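Local coordinates for glyoxalase family protein (Bacillus cereus, PDB 1ZSW) that is of unknown function but binds a zinc ion and, as a member of the glyoxalase superfamily, may act as a metal-dependent enzyme, at residues L141-A146 with L151-S156; Y117-F122 with V127-M132; A255-W260 with K281-R286. All coordinates share one frame; numbering follows the deposited sequence.

Interaction 1 of 3, residues L141-A146 with L151-S156; sequences LQFEDA and LVLLVS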
loop_
_atom_site.group_PDB
_atom_site.type_symbol
_atom_site.label_atom_id
_atom_site.label_comp_id
_atom_site.label_asym_id
_atom_site.label_seq_id
_atom_site.Cartn_x
_atom_site.Cartn_y
_atom_site.Cartn_z
ATOM N N LEU A 141 2.832 -15.111 -8.976
ATOM C CA LEU A 141 1.718 -15.243 -9.884
ATOM C C LEU A 141 1.109 -13.887 -10.077
ATOM O O LEU A 141 0.606 -13.298 -9.108
ATOM C CB LEU A 141 0.659 -16.221 -9.316
ATOM C CG LEU A 141 -0.594 -16.572 -10.111
ATOM C CD1 LEU A 141 -0.297 -17.407 -11.386
ATOM C CD2 LEU A 141 -1.582 -17.344 -9.207
ATOM N N GLN A 142 1.198 -13.368 -11.291
ATOM C CA GLN A 142 0.637 -12.056 -11.591
ATOM C C GLN A 142 -0.855 -12.127 -11.822
ATOM O O GLN A 142 -1.376 -13.099 -12.356
ATOM C CB GLN A 142 1.302 -11.432 -12.832
ATOM C CG GLN A 142 2.747 -11.070 -12.632
ATOM C CD GLN A 142 3.397 -10.603 -13.929
ATOM O OE1 GLN A 142 2.716 -10.261 -14.897
ATOM N NE2 GLN A 142 4.714 -10.597 -13.949
ATOM N N PHE A 143 -1.583 -11.095 -11.406
ATOM C CA PHE A 143 -3.007 -11.039 -11.719
ATOM C C PHE A 143 -3.506 -9.583 -11.780
ATOM O O PHE A 143 -2.749 -8.662 -11.479
ATOM C CB PHE A 143 -3.830 -11.884 -10.714
ATOM C CG PHE A 143 -3.853 -11.332 -9.299
ATOM C CD1 PHE A 143 -4.990 -10.693 -8.846
ATOM C CD2 PHE A 143 -2.791 -11.524 -8.438
ATOM C CE1 PHE A 143 -5.061 -10.223 -7.519
ATOM C CE2 PHE A 143 -2.825 -11.035 -7.103
ATOM C CZ PHE A 143 -3.986 -10.397 -6.660
ATOM N N GLU A 144 -4.725 -9.377 -12.248
ATOM C CA GLU A 144 -5.329 -8.043 -12.335
ATOM C C GLU A 144 -6.757 -8.079 -11.851
ATOM O O GLU A 144 -7.459 -9.085 -12.029
ATOM C CB GLU A 144 -5.329 -7.537 -13.773
ATOM C CG GLU A 144 -3.987 -7.413 -14.390
ATOM C CD GLU A 144 -4.005 -6.718 -15.762
ATOM O OE1 GLU A 144 -5.029 -6.146 -16.188
ATOM O OE2 GLU A 144 -2.939 -6.754 -16.383
ATOM N N ASP A 145 -7.225 -6.976 -11.280
ATOM C CA ASP A 145 -8.642 -6.851 -11.053
ATOM C C ASP A 145 -9.351 -6.394 -12.323
ATOM O O ASP A 145 -8.702 -6.135 -13.361
ATOM C CB ASP A 145 -8.997 -6.027 -9.786
ATOM C CG ASP A 145 -8.860 -4.552 -9.962
ATOM O OD1 ASP A 145 -8.660 -4.046 -11.095
ATOM O OD2 ASP A 145 -8.970 -3.857 -8.909
ATOM N N ALA A 146 -10.669 -6.299 -12.263
ATOM C CA ALA A 146 -11.466 -5.942 -13.444
ATOM C C ALA A 146 -11.240 -4.516 -13.966
ATOM O O ALA A 146 -11.634 -4.186 -15.095
ATOM C CB ALA A 146 -12.951 -6.149 -13.139
ATOM N N LEU A 151 -1.613 -6.621 -9.851
ATOM C CA LEU A 151 -1.098 -7.207 -8.621
ATOM C C LEU A 151 -0.252 -8.451 -8.851
ATOM O O LEU A 151 -0.258 -9.013 -9.952
ATOM C CB LEU A 151 -2.272 -7.546 -7.647
ATOM C CG LEU A 151 -3.232 -6.393 -7.347
ATOM C CD1 LEU A 151 -4.492 -6.508 -8.182
ATOM C CD2 LEU A 151 -3.609 -6.384 -5.837
ATOM N N VAL A 152 0.540 -8.828 -7.875
ATOM C CA VAL A 152 1.347 -10.036 -8.015
ATOM C C VAL A 152 1.465 -10.740 -6.673
ATOM O O VAL A 152 1.819 -10.117 -5.657
ATOM C CB VAL A 152 2.735 -9.736 -8.665
ATOM C CG1 VAL A 152 3.590 -8.788 -7.807
ATOM C CG2 VAL A 152 3.532 -11.054 -8.887
ATOM N N LEU A 153 1.131 -12.035 -6.659
ATOM C CA LEU A 153 1.349 -12.828 -5.476
ATOM C C LEU A 153 2.799 -13.302 -5.408
ATOM O O LEU A 153 3.371 -13.725 -6.441
ATOM C CB LEU A 153 0.395 -14.020 -5.439
ATOM C CG LEU A 153 -1.084 -13.758 -5.527
ATOM C CD1 LEU A 153 -1.820 -15.082 -5.529
ATOM C CD2 LEU A 153 -1.564 -12.912 -4.315
ATOM N N LEU A 154 3.392 -13.214 -4.238
ATOM C CA LEU A 154 4.833 -13.453 -4.071
ATOM C C LEU A 154 5.071 -14.405 -2.902
ATOM O O LEU A 154 4.516 -14.232 -1.812
ATOM C CB LEU A 154 5.548 -12.146 -3.768
ATOM C CG LEU A 154 5.420 -10.972 -4.740
ATOM C CD1 LEU A 154 5.943 -9.669 -4.037
ATOM C CD2 LEU A 154 6.149 -11.292 -6.071
ATOM N N VAL A 155 5.899 -15.412 -3.100
ATOM C CA VAL A 155 6.128 -16.363 -2.031
ATOM C C VAL A 155 7.028 -15.842 -0.961
ATOM O O VAL A 155 8.150 -15.416 -1.227
ATOM C CB VAL A 155 6.610 -17.745 -2.552
ATOM C CG1 VAL A 155 6.998 -18.620 -1.380
ATOM C CG2 VAL A 155 5.510 -18.367 -3.373
ATOM N N SER A 156 6.513 -15.911 0.270
ATOM C CA SER A 156 7.181 -15.393 1.445
ATOM C C SER A 156 7.988 -16.429 2.216
ATOM O O SER A 156 8.866 -16.060 2.979
ATOM C CB SER A 156 6.164 -14.755 2.399
ATOM O OG SER A 156 5.405 -15.746 3.101
#
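With CG set between its backbone N and carbonyl carbon (chi1 68°), Phe-143 turns its ring across the neighbouring strand and over Leu-151, whose own CG lies opposite its carbonyl carbon (chi1 -53°). Leu-151 CB sits 3.7 Å from the centroid of the Phe-143 ring, over one face and shifted toward the rim beside CZ, a CH-pi contact; CD1 of the same leucine comes up to Phe-143 CE1. Further along, Phe-143 CE2 meets Leu-153 CD2 at 3.6 Å, the two side chains crossing at about a right angle. Leu-141 CD2 only brushes Leu-153 CD1, at 4.3 Å.

Beneath these side chains the backbones run antiparallel, in the hairpin of strands 138-144 and 150-155, part of a module of the glyoxalase/bleomycin resistance/dioxygenase superfamily, whose beta-alpha-beta-beta-beta units build the vicinal oxygen chelate fold. Leu-141 pairs with Leu-153 and Phe-143 with Leu-151 in hydrogen-bonded positions. The bond from Phe-143 N to Leu-151 O is 2.9 Å long; its return partner, Leu-151 N to Phe-143 O, measures 2.8 Å. Between them and the Leu-141 pair, Gln-142 and Val-152 form a non-hydrogen-bonded pair on the other face, where Gln-142 CG touches Val-152 CG2 at 3.8 Å.

On the Phe-143 face the apolar layer continues into two helices: Leu-141 and Leu-153 pack on helix 112-124, while Phe-143 and Leu-151 reach Phe-47 and Tyr-48 of helix 41-51. Past the strand end, Leu-151 CD1 approaches Asp-145 N, and the carboxylate of this buried aspartate is held by Tyr-48 OH and by the backbone N-H groups of Glu-147 and Leu-149.

Interaction 2 of 3, residues Y117-F122 with V127-M132; sequences YWKERF and VKHSEM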
loop_
_atom_site.group_PDB
_atom_site.type_symbol
_atom_site.label_atom_id
_atom_site.label_comp_id
_atom_site.label_asym_id
_atom_site.label_seq_id
_atom_site.Cartn_x
_atom_site.Cartn_y
_atom_site.Cartn_z
ATOM N N TYR A 117 -2.885 -22.939 -5.032
ATOM C CA TYR A 117 -4.209 -22.639 -4.516
ATOM C C TYR A 117 -4.822 -21.418 -5.218
ATOM O O TYR A 117 -5.967 -21.426 -5.689
ATOM C CB TYR A 117 -4.153 -22.417 -2.987
ATOM C CG TYR A 117 -5.452 -21.864 -2.476
ATOM C CD1 TYR A 117 -5.687 -20.482 -2.455
ATOM C CD2 TYR A 117 -6.475 -22.713 -2.047
ATOM C CE1 TYR A 117 -6.895 -19.966 -2.027
ATOM C CE2 TYR A 117 -7.683 -22.210 -1.609
ATOM C CZ TYR A 117 -7.892 -20.834 -1.583
ATOM O OH TYR A 117 -9.103 -20.349 -1.188
ATOM N N TRP A 118 -4.036 -20.340 -5.296
ATOM C CA TRP A 118 -4.475 -19.117 -5.952
ATOM C C TRP A 118 -4.743 -19.206 -7.439
ATOM O O TRP A 118 -5.723 -18.653 -7.943
ATOM C CB TRP A 118 -3.500 -17.977 -5.599
ATOM C CG TRP A 118 -3.801 -17.491 -4.164
ATOM C CD1 TRP A 118 -3.042 -17.658 -3.061
ATOM C CD2 TRP A 118 -4.950 -16.755 -3.776
ATOM N NE1 TRP A 118 -3.698 -17.104 -1.950
ATOM C CE2 TRP A 118 -4.856 -16.534 -2.385
ATOM C CE3 TRP A 118 -6.083 -16.299 -4.466
ATOM C CZ2 TRP A 118 -5.856 -15.835 -1.663
ATOM C CZ3 TRP A 118 -7.076 -15.583 -3.758
ATOM C CH2 TRP A 118 -6.951 -15.402 -2.359
ATOM N N LYS A 119 -3.888 -19.942 -8.154
ATOM C CA LYS A 119 -4.128 -20.185 -9.568
ATOM C C LYS A 119 -5.494 -20.840 -9.770
ATOM O O LYS A 119 -6.273 -20.384 -10.604
ATOM C CB LYS A 119 -3.006 -21.045 -10.183
ATOM C CG LYS A 119 -3.100 -21.122 -11.707
ATOM C CD LYS A 119 -1.733 -21.118 -12.355
ATOM C CE LYS A 119 -1.829 -20.624 -13.801
ATOM N NZ LYS A 119 -2.740 -21.478 -14.622
ATOM N N GLU A 120 -5.804 -21.894 -9.011
ATOM C CA GLU A 120 -7.133 -22.519 -9.159
ATOM C C GLU A 120 -8.268 -21.561 -8.804
ATOM O O GLU A 120 -9.276 -21.483 -9.516
ATOM C CB GLU A 120 -7.248 -23.841 -8.387
ATOM C CG GLU A 120 -8.690 -24.390 -8.248
ATOM C CD GLU A 120 -9.395 -24.670 -9.576
ATOM O OE1 GLU A 120 -8.740 -25.135 -10.541
ATOM O OE2 GLU A 120 -10.624 -24.437 -9.643
ATOM N N ARG A 121 -8.093 -20.801 -7.723
ATOM C CA ARG A 121 -9.118 -19.846 -7.314
ATOM C C ARG A 121 -9.380 -18.762 -8.368
ATOM O O ARG A 121 -10.516 -18.378 -8.614
ATOM C CB ARG A 121 -8.718 -19.203 -5.974
ATOM C CG ARG A 121 -9.847 -18.368 -5.348
ATOM C CD ARG A 121 -9.569 -18.114 -3.859
ATOM N NE ARG A 121 -10.676 -17.338 -3.277
ATOM C CZ ARG A 121 -11.786 -17.876 -2.786
ATOM N NH1 ARG A 121 -12.736 -17.092 -2.285
ATOM N NH2 ARG A 121 -11.954 -19.205 -2.815
ATOM N N PHE A 122 -8.310 -18.272 -8.990
ATOM C CA PHE A 122 -8.424 -17.290 -10.046
ATOM C C PHE A 122 -9.153 -17.870 -11.267
ATOM O O PHE A 122 -9.937 -17.164 -11.917
ATOM C CB PHE A 122 -7.031 -16.771 -10.443
ATOM C CG PHE A 122 -6.393 -15.840 -9.415
ATOM C CD1 PHE A 122 -5.021 -15.615 -9.427
ATOM C CD2 PHE A 122 -7.171 -15.186 -8.452
ATOM C CE1 PHE A 122 -4.394 -14.750 -8.493
ATOM C CE2 PHE A 122 -6.567 -14.323 -7.512
ATOM C CZ PHE A 122 -5.186 -14.103 -7.535
ATOM N N VAL A 127 -10.649 -14.515 -12.786
ATOM C CA VAL A 127 -9.694 -13.446 -12.584
ATOM C C VAL A 127 -8.587 -13.574 -13.613
ATOM O O VAL A 127 -8.006 -14.657 -13.780
ATOM C CB VAL A 127 -9.047 -13.553 -11.181
ATOM C CG1 VAL A 127 -8.026 -12.414 -10.985
ATOM C CG2 VAL A 127 -10.145 -13.526 -10.094
ATOM N N LYS A 128 -8.266 -12.461 -14.262
ATOM C CA LYS A 128 -7.099 -12.389 -15.140
ATOM C C LYS A 128 -5.819 -12.707 -14.385
ATOM O O LYS A 128 -5.534 -12.101 -13.347
ATOM C CB LYS A 128 -7.043 -11.020 -15.822
ATOM C CG LYS A 128 -5.819 -10.811 -16.710
ATOM C CD LYS A 128 -6.012 -9.582 -17.595
ATOM C CE LYS A 128 -4.712 -9.173 -18.289
ATOM N NZ LYS A 128 -4.353 -10.075 -19.404
ATOM N N HIS A 129 -5.036 -13.671 -14.869
ATOM C CA HIS A 129 -3.827 -14.079 -14.151
ATOM C C HIS A 129 -2.832 -14.721 -15.089
ATOM O O HIS A 129 -3.211 -15.207 -16.165
ATOM C CB HIS A 129 -4.136 -15.053 -13.009
ATOM C CG HIS A 129 -4.690 -16.366 -13.474
ATOM N ND1 HIS A 129 -5.978 -16.496 -13.925
ATOM C CD2 HIS A 129 -4.126 -17.590 -13.578
ATOM C CE1 HIS A 129 -6.197 -17.750 -14.282
ATOM N NE2 HIS A 129 -5.089 -18.438 -14.078
ATOM N N SER A 130 -1.580 -14.712 -14.655
ATOM C CA SER A 130 -0.440 -15.212 -15.413
ATOM C C SER A 130 -0.272 -16.696 -15.149
ATOM O O SER A 130 -1.081 -17.318 -14.452
ATOM C CB SER A 130 0.817 -14.432 -15.001
ATOM O OG SER A 130 1.357 -14.845 -13.738
ATOM N N GLU A 131 0.753 -17.302 -15.753
ATOM C CA GLU A 131 1.176 -18.594 -15.280
ATOM C C GLU A 131 2.205 -18.375 -14.191
ATOM O O GLU A 131 2.632 -17.234 -13.951
ATOM C CB GLU A 131 1.779 -19.407 -16.446
ATOM C CG GLU A 131 0.762 -19.667 -17.542
ATOM C CD GLU A 131 -0.325 -20.636 -17.118
ATOM O OE1 GLU A 131 0.017 -21.671 -16.512
ATOM O OE2 GLU A 131 -1.517 -20.361 -17.399
ATOM N N MET A 132 2.627 -19.451 -13.542
ATOM C CA MET A 132 3.650 -19.376 -12.514
ATOM C C MET A 132 4.908 -18.695 -13.039
ATOM O O MET A 132 5.405 -19.025 -14.105
ATOM C CB MET A 132 3.982 -20.766 -11.991
ATOM C CG MET A 132 2.812 -21.460 -11.297
ATOM S SD MET A 132 2.542 -20.761 -9.651
ATOM C CE MET A 132 3.803 -21.662 -8.742
HETATM O O HOH W 1 -4.980 -20.763 -15.371
#
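Phe-122 lies between Val-127 and His-129, meeting each in a different way. Val-127 CG1 stands over one face of the Phe-122 ring, 4.2 Å from its centroid. Against His-129 the roles reverse: Phe-122 CB lies over the imidazole face, 3.9 Å from the centroid, and the two ring planes are oblique, at 45°. The imidazole is held in this attitude by ND1, which donates to Val-127 O (2.7 Å) almost in the ring plane. Lys-119 crosses His-129 at about a right angle, CE reaching the ring edge 3.8 Å from CD2. The lysine chain bends at chi2 and chi4 to bring NZ to Glu-131, 3.2 Å from OE2 in a salt bridge that meets the carboxylate from above its plane; the bond to OE1 is weak. One water links Lys-119 NZ with His-129 NE2.

Val-127 N also bonds Phe-122 O (2.9 Å), tying the chain just after the helix back to it. Helix 112-124 thus packs against the short, weakly bonded strand at about 128-129, which pairs with strand 138-144; Phe-122 continues inward to Leu-141 and Phe-143 of that strand and Leu-153 of strand 150-155.

Interaction 3 of 3, residues A255-W260 with K281-R286; sequences AELAYW and KSLYFR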
loop_
_atom_site.group_PDB
_atom_site.type_symbol
_atom_site.label_atom_id
_atom_site.label_comp_id
_atom_site.label_asym_id
_atom_site.label_seq_id
_atom_site.Cartn_x
_atom_site.Cartn_y
_atom_site.Cartn_z
ATOM N N ALA A 255 7.409 11.453 16.615
ATOM C CA ALA A 255 8.755 12.031 16.618
ATOM C C ALA A 255 9.500 11.657 15.345
ATOM O O ALA A 255 10.174 12.496 14.743
ATOM C CB ALA A 255 9.549 11.590 17.852
ATOM N N GLU A 256 9.349 10.411 14.916
ATOM C CA GLU A 256 9.981 9.989 13.660
ATOM C C GLU A 256 9.308 10.696 12.484
ATOM O O GLU A 256 9.977 11.084 11.546
ATOM C CB GLU A 256 9.910 8.468 13.506
ATOM C CG GLU A 256 10.823 7.751 14.495
ATOM C CD GLU A 256 10.924 6.260 14.287
ATOM O OE1 GLU A 256 11.549 5.598 15.159
ATOM O OE2 GLU A 256 10.383 5.725 13.290
ATOM N N LEU A 257 7.982 10.864 12.548
ATOM C CA LEU A 257 7.285 11.569 11.456
ATOM C C LEU A 257 7.824 13.003 11.313
ATOM O O LEU A 257 8.127 13.466 10.222
ATOM C CB LEU A 257 5.775 11.559 11.690
ATOM C CG LEU A 257 4.940 12.262 10.621
ATOM C CD1 LEU A 257 5.087 11.475 9.323
ATOM C CD2 LEU A 257 3.469 12.252 11.008
ATOM N N ALA A 258 7.997 13.702 12.441
ATOM C CA ALA A 258 8.561 15.058 12.375
ATOM C C ALA A 258 9.989 15.101 11.821
ATOM O O ALA A 258 10.341 16.002 11.074
ATOM C CB ALA A 258 8.515 15.730 13.751
ATOM N N TYR A 259 10.791 14.097 12.182
ATOM C CA TYR A 259 12.129 13.965 11.648
ATOM C C TYR A 259 12.103 13.854 10.127
ATOM O O TYR A 259 12.814 14.573 9.432
ATOM C CB TYR A 259 12.847 12.764 12.264
ATOM C CG TYR A 259 14.090 12.377 11.495
ATOM C CD1 TYR A 259 14.041 11.370 10.527
ATOM C CD2 TYR A 259 15.307 13.026 11.711
ATOM C CE1 TYR A 259 15.149 11.001 9.778
ATOM C CE2 TYR A 259 16.456 12.663 10.956
ATOM C CZ TYR A 259 16.375 11.635 10.006
ATOM O OH TYR A 259 17.480 11.264 9.248
ATOM N N TRP A 260 11.220 12.996 9.612
ATOM C CA TRP A 260 11.132 12.805 8.167
ATOM C C TRP A 260 10.587 14.022 7.448
ATOM O O TRP A 260 11.021 14.309 6.356
ATOM C CB TRP A 260 10.328 11.540 7.823
ATOM C CG TRP A 260 11.072 10.273 8.183
ATOM C CD1 TRP A 260 10.716 9.356 9.113
ATOM C CD2 TRP A 260 12.335 9.840 7.645
ATOM N NE1 TRP A 260 11.670 8.347 9.186
ATOM C CE2 TRP A 260 12.675 8.627 8.299
ATOM C CE3 TRP A 260 13.225 10.379 6.720
ATOM C CZ2 TRP A 260 13.862 7.922 8.015
ATOM C CZ3 TRP A 260 14.409 9.667 6.415
ATOM C CH2 TRP A 260 14.714 8.459 7.097
ATOM N N LYS A 281 -1.150 9.527 12.029
ATOM C CA LYS A 281 -0.782 10.831 11.494
ATOM C C LYS A 281 0.153 10.621 10.292
ATOM O O LYS A 281 0.901 9.626 10.238
ATOM C CB LYS A 281 -0.109 11.720 12.540
ATOM C CG LYS A 281 -0.942 11.961 13.821
ATOM C CD LYS A 281 -0.316 13.204 14.497
ATOM C CE LYS A 281 -0.935 13.546 15.867
ATOM N NZ LYS A 281 -0.814 12.427 16.808
ATOM N N SER A 282 0.085 11.519 9.337
ATOM C CA SER A 282 0.904 11.354 8.141
ATOM C C SER A 282 1.247 12.661 7.467
ATOM O O SER A 282 0.635 13.719 7.774
ATOM C CB SER A 282 0.184 10.434 7.203
ATOM O OG SER A 282 -0.894 11.086 6.577
ATOM N N LEU A 283 2.172 12.588 6.516
ATOM C CA LEU A 283 2.423 13.688 5.635
ATOM C C LEU A 283 2.617 13.130 4.241
ATOM O O LEU A 283 2.943 11.938 4.092
ATOM C CB LEU A 283 3.646 14.481 6.086
ATOM C CG LEU A 283 4.997 13.802 5.903
ATOM C CD1 LEU A 283 5.643 14.020 4.558
ATOM C CD2 LEU A 283 5.923 14.359 7.010
ATOM N N TYR A 284 2.321 13.945 3.250
ATOM C CA TYR A 284 2.480 13.535 1.852
ATOM C C TYR A 284 3.515 14.404 1.148
ATOM O O TYR A 284 3.663 15.596 1.412
ATOM C CB TYR A 284 1.149 13.707 1.098
ATOM C CG TYR A 284 -0.021 12.940 1.692
ATOM C CD1 TYR A 284 -0.493 11.742 1.117
ATOM C CD2 TYR A 284 -0.650 13.417 2.857
ATOM C CE1 TYR A 284 -1.603 11.087 1.712
ATOM C CE2 TYR A 284 -1.703 12.773 3.448
ATOM C CZ TYR A 284 -2.176 11.615 2.884
ATOM O OH TYR A 284 -3.243 11.052 3.568
ATOM N N PHE A 285 4.219 13.821 0.180
ATOM C CA PHE A 285 5.106 14.613 -0.676
ATOM C C PHE A 285 5.229 13.892 -1.993
ATOM O O PHE A 285 5.079 12.643 -2.041
ATOM C CB PHE A 285 6.506 14.838 -0.034
ATOM C CG PHE A 285 7.378 13.590 0.008
ATOM C CD1 PHE A 285 8.333 13.355 -0.983
ATOM C CD2 PHE A 285 7.199 12.649 1.006
ATOM C CE1 PHE A 285 9.120 12.182 -0.931
ATOM C CE2 PHE A 285 7.991 11.497 1.065
ATOM C CZ PHE A 285 8.933 11.278 0.081
ATOM N N ARG A 286 5.474 14.652 -3.055
ATOM C CA ARG A 286 5.741 14.058 -4.377
ATOM C C ARG A 286 7.219 14.158 -4.664
ATOM O O ARG A 286 7.865 15.200 -4.368
ATOM C CB ARG A 286 4.974 14.807 -5.455
ATOM C CG ARG A 286 3.594 14.407 -5.560
ATOM C CD ARG A 286 2.946 14.840 -6.872
ATOM N NE ARG A 286 1.514 14.699 -6.690
ATOM C CZ ARG A 286 0.784 13.629 -6.994
ATOM N NH1 ARG A 286 1.325 12.551 -7.561
ATOM N NH2 ARG A 286 -0.523 13.646 -6.731
#
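Leu-257 projects from its helix toward Lys-281 and Leu-283, its CB directed at the strand and its CG anti to the backbone N (chi1 180°), an extension that carries both methyl groups over to the strand. From CG the side chain forks. CD1 goes to Leu-283, where it meets CD2 at 3.8 Å and, slightly farther off, CG at 4.1 Å; the two side chains lie alongside one another, pointing in opposite senses. CD2 instead lies against the strand backbone, 3.8 Å from Lys-281 O and equally 3.8 Å from Ser-282 N, and touches Lys-281 CB at 3.9 Å. One branch therefore packs on a side chain and the other on a peptide unit. Leu-283 answers from the strand with its CG between backbone N and carbonyl carbon (chi1 71°), which turns CD2 back to the helix, 4.0 Å from Leu-257 O.

Here helix 254-266 is laid on the sheet of strands 244-251, 292-300 and 280-286, the helix-over-sheet packing of a glyoxalase-superfamily module. The segment axes are 9.2 Å apart at closest approach and differ in direction by just 15°, so the helix runs nearly along the strand. Leu-257 also reaches Ile-295 of the adjacent strand 292-300 and Val-251 of strand 244-251 beyond it, and Trp-260, one turn on, rests on the same two residues.

Lys-281 starts out facing the helix, then its chain turns off, and NZ forms a salt bridge with Asp-254 just ahead of the 255-260 segment. Ser-282 points its side chain to the opposite face of the sheet, where OG is hydrogen-bonded to OE2 of Glu-294, a ligand of the zinc ion together with His-33 and His-246, a second-shell contact that would favour the orientation of that carboxylate.

Overall arrangement
Interactions 1 and 2 adjoin, their centres about 8 Å apart: strand 138-144 pairs with strand 150-155 in the first and with residues 128-130 of the second, probably through hydrogen bonds from Ser-130 N to Gln-142 O and Glu-144 N to Lys-128 O. Their apolar groups merge where the rings of Phe-122 and Phe-143 meet. Interaction 1 is buried and built on backbone pairing, whereas interaction 2, nearer the surface, adds a salt bridge and a water. Interaction 3 lies in the second glyoxalase-superfamily module, across the chain's centre and about 30 Å from interaction 1 between centres; also buried, it rests on apolar packing, without polar bonds between its segments, and adjoins the zinc site.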